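Local coordinates for protein aminopeptidase (Aneurinibacillus sp. AM-1, PDB 5IB9) that probably acts as a zinc-dependent aminopeptidase of the M28 family, removing residues from the N-terminus of peptides, and carries a protease-associated domain, at residues T94-Y99 against G184-A189. Residues are numbered along the deposited sequence; the frame is centred on the assembly and turned at random.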
loop_
_atom_site.group_PDB
_atom_site.type_symbol
_atom_site.label_atom_id
_atom_site.label_comp_id
_atom_site.label_asym_id
_atom_site.label_seq_id
_atom_site.Cartn_x
_atom_site.Cartn_y
_atom_site.Cartn_z
ATOM N N THR A 94 10.807 -25.609 -24.007
ATOM C CA THR A 94 10.380 -26.239 -25.259
ATOM C C THR A 94 9.459 -27.333 -24.816
ATOM O O THR A 94 9.862 -28.198 -24.012
ATOM C CB THR A 94 11.600 -26.836 -26.022
ATOM O OG1 THR A 94 12.302 -25.757 -26.635
ATOM C CG2 THR A 94 11.166 -27.859 -27.144
ATOM N N ALA A 95 8.195 -27.292 -25.284
ATOM C CA ALA A 95 7.213 -28.248 -24.805
ATOM C C ALA A 95 5.964 -28.234 -25.627
ATOM O O ALA A 95 5.829 -27.408 -26.508
ATOM C CB ALA A 95 6.847 -28.022 -23.356
ATOM N N GLU A 96 5.069 -29.190 -25.348
ATOM C CA GLU A 96 3.814 -29.272 -26.101
ATOM C C GLU A 96 2.962 -28.010 -25.857
ATOM O O GLU A 96 2.936 -27.497 -24.750
ATOM C CB GLU A 96 2.996 -30.487 -25.684
ATOM C CG GLU A 96 1.858 -30.697 -26.665
ATOM C CD GLU A 96 0.922 -31.793 -26.246
ATOM O OE1 GLU A 96 1.151 -32.487 -25.234
ATOM O OE2 GLU A 96 -0.063 -31.985 -26.956
ATOM N N LEU A 97 2.358 -27.515 -26.917
ATOM C CA LEU A 97 1.395 -26.372 -26.881
ATOM C C LEU A 97 -0.019 -26.848 -26.749
ATOM O O LEU A 97 -0.472 -27.680 -27.538
ATOM C CB LEU A 97 1.640 -25.525 -28.147
ATOM C CG LEU A 97 0.811 -24.243 -28.219
ATOM C CD1 LEU A 97 1.438 -23.243 -27.209
ATOM C CD2 LEU A 97 0.832 -23.688 -29.681
ATOM N N VAL A 98 -0.757 -26.305 -25.773
ATOM C CA VAL A 98 -2.103 -26.764 -25.438
ATOM C C VAL A 98 -3.010 -25.559 -25.433
ATOM O O VAL A 98 -2.769 -24.588 -24.656
ATOM C CB VAL A 98 -2.215 -27.467 -24.023
ATOM C CG1 VAL A 98 -3.619 -27.994 -23.804
ATOM C CG2 VAL A 98 -1.190 -28.584 -23.916
ATOM N N TYR A 99 -4.033 -25.636 -26.271
ATOM C CA TYR A 99 -5.069 -24.584 -26.329
ATOM C C TYR A 99 -6.023 -24.688 -25.169
ATOM O O TYR A 99 -6.652 -25.734 -24.940
ATOM C CB TYR A 99 -5.823 -24.669 -27.649
ATOM C CG TYR A 99 -7.020 -23.765 -27.779
ATOM C CD1 TYR A 99 -6.875 -22.361 -27.708
ATOM C CD2 TYR A 99 -8.291 -24.302 -27.936
ATOM C CE1 TYR A 99 -7.976 -21.504 -27.835
ATOM C CE2 TYR A 99 -9.407 -23.470 -28.077
ATOM C CZ TYR A 99 -9.237 -22.069 -28.030
ATOM O OH TYR A 99 -10.345 -21.274 -28.166
ATOM N N GLY A 184 -6.851 -31.364 -33.922
ATOM C CA GLY A 184 -6.229 -32.608 -33.431
ATOM C C GLY A 184 -4.733 -32.631 -33.654
ATOM O O GLY A 184 -4.104 -33.649 -33.337
ATOM N N GLU A 185 -4.097 -31.540 -34.138
ATOM C CA GLU A 185 -2.639 -31.538 -34.297
ATOM C C GLU A 185 -1.909 -31.485 -32.959
ATOM O O GLU A 185 -2.367 -30.825 -31.983
ATOM C CB GLU A 185 -2.151 -30.395 -35.226
ATOM C CG GLU A 185 -0.706 -30.537 -35.688
ATOM C CD GLU A 185 -0.253 -29.408 -36.670
ATOM O OE1 GLU A 185 -1.130 -28.665 -37.185
ATOM O OE2 GLU A 185 0.983 -29.295 -36.890
ATOM N N LYS A 186 -0.819 -32.229 -32.845
ATOM C CA LYS A 186 0.059 -32.107 -31.666
ATOM C C LYS A 186 1.177 -31.113 -32.056
ATOM O O LYS A 186 1.975 -31.295 -33.022
ATOM C CB LYS A 186 0.596 -33.526 -31.308
ATOM C CG LYS A 186 1.520 -33.582 -30.113
ATOM C CD LYS A 186 1.854 -35.040 -29.812
ATOM C CE LYS A 186 2.239 -35.187 -28.358
ATOM N NZ LYS A 186 2.419 -36.635 -27.938
ATOM N N ILE A 187 1.233 -30.002 -31.312
ATOM C CA ILE A 187 2.167 -28.924 -31.691
ATOM C C ILE A 187 3.186 -28.697 -30.582
ATOM O O ILE A 187 2.840 -28.790 -29.441
ATOM C CB ILE A 187 1.421 -27.597 -32.011
ATOM C CG1 ILE A 187 0.673 -27.763 -33.338
ATOM C CG2 ILE A 187 2.454 -26.466 -32.171
ATOM C CD1 ILE A 187 -0.217 -26.613 -33.737
ATOM N N THR A 188 4.438 -28.427 -30.935
ATOM C CA THR A 188 5.495 -28.179 -29.920
ATOM C C THR A 188 5.926 -26.744 -30.092
ATOM O O THR A 188 5.889 -26.235 -31.204
ATOM C CB THR A 188 6.646 -29.135 -30.105
ATOM O OG1 THR A 188 6.152 -30.422 -29.741
ATOM C CG2 THR A 188 7.827 -28.796 -29.162
ATOM N N ALA A 189 6.186 -26.049 -28.983
ATOM C CA ALA A 189 6.572 -24.631 -29.060
ATOM C C ALA A 189 7.756 -24.399 -28.163
ATOM O O ALA A 189 8.057 -25.219 -27.306
ATOM C CB ALA A 189 5.446 -23.703 -28.663
HETATM O O HOH W 1 -0.534 -30.116 -28.803
#
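Ala95 and Ala189 form an antiparallel hydrogen-bonded pair: Ala95 N donates to Ala189 O at 2.9 Å, and Ala189 N returns a nearly straight bond to Ala95 O (2.8 Å, 174°). A third bond joins Leu97 N to Ile187 O at 2.9 Å, the donor tilted 29° from the carbonyl plane. Beyond it the strands splay, and a water replaces direct pairing: it donates to Leu97 O and to Glu96 OE2, and accepts from Ile187 N at 3.1 Å. The tight side is apolar and buried. Leu97 and Ile187 lie side by side, Leu97 CD2 4.1 Å from Ile187 CG2, while Leu97 CB meets Ala189 CB. The solvent side is looser: Thr94, Lys186 and Thr188 are exposed and the side chains of Glu96 and Thr188 diverge. With CG anti to the backbone N (chi1 -169°), Glu96 lays CG 3.5 Å from Ile187 O; its carboxylate passes Lys186 CG without reaching the ammonium, and OE1 is salt-bridged to Lys116 instead. Thr94 and Thr188 touch merely through their CG2 methyls. The contact brings strand 91-99 of the protease-associated domain, away from the zinc and inhibitor sites, against strand 187-210. Strand 117-121 pairs in parallel with 91-99, and Leu181 of helix 171-182 packs on both Leu97 and Ile187.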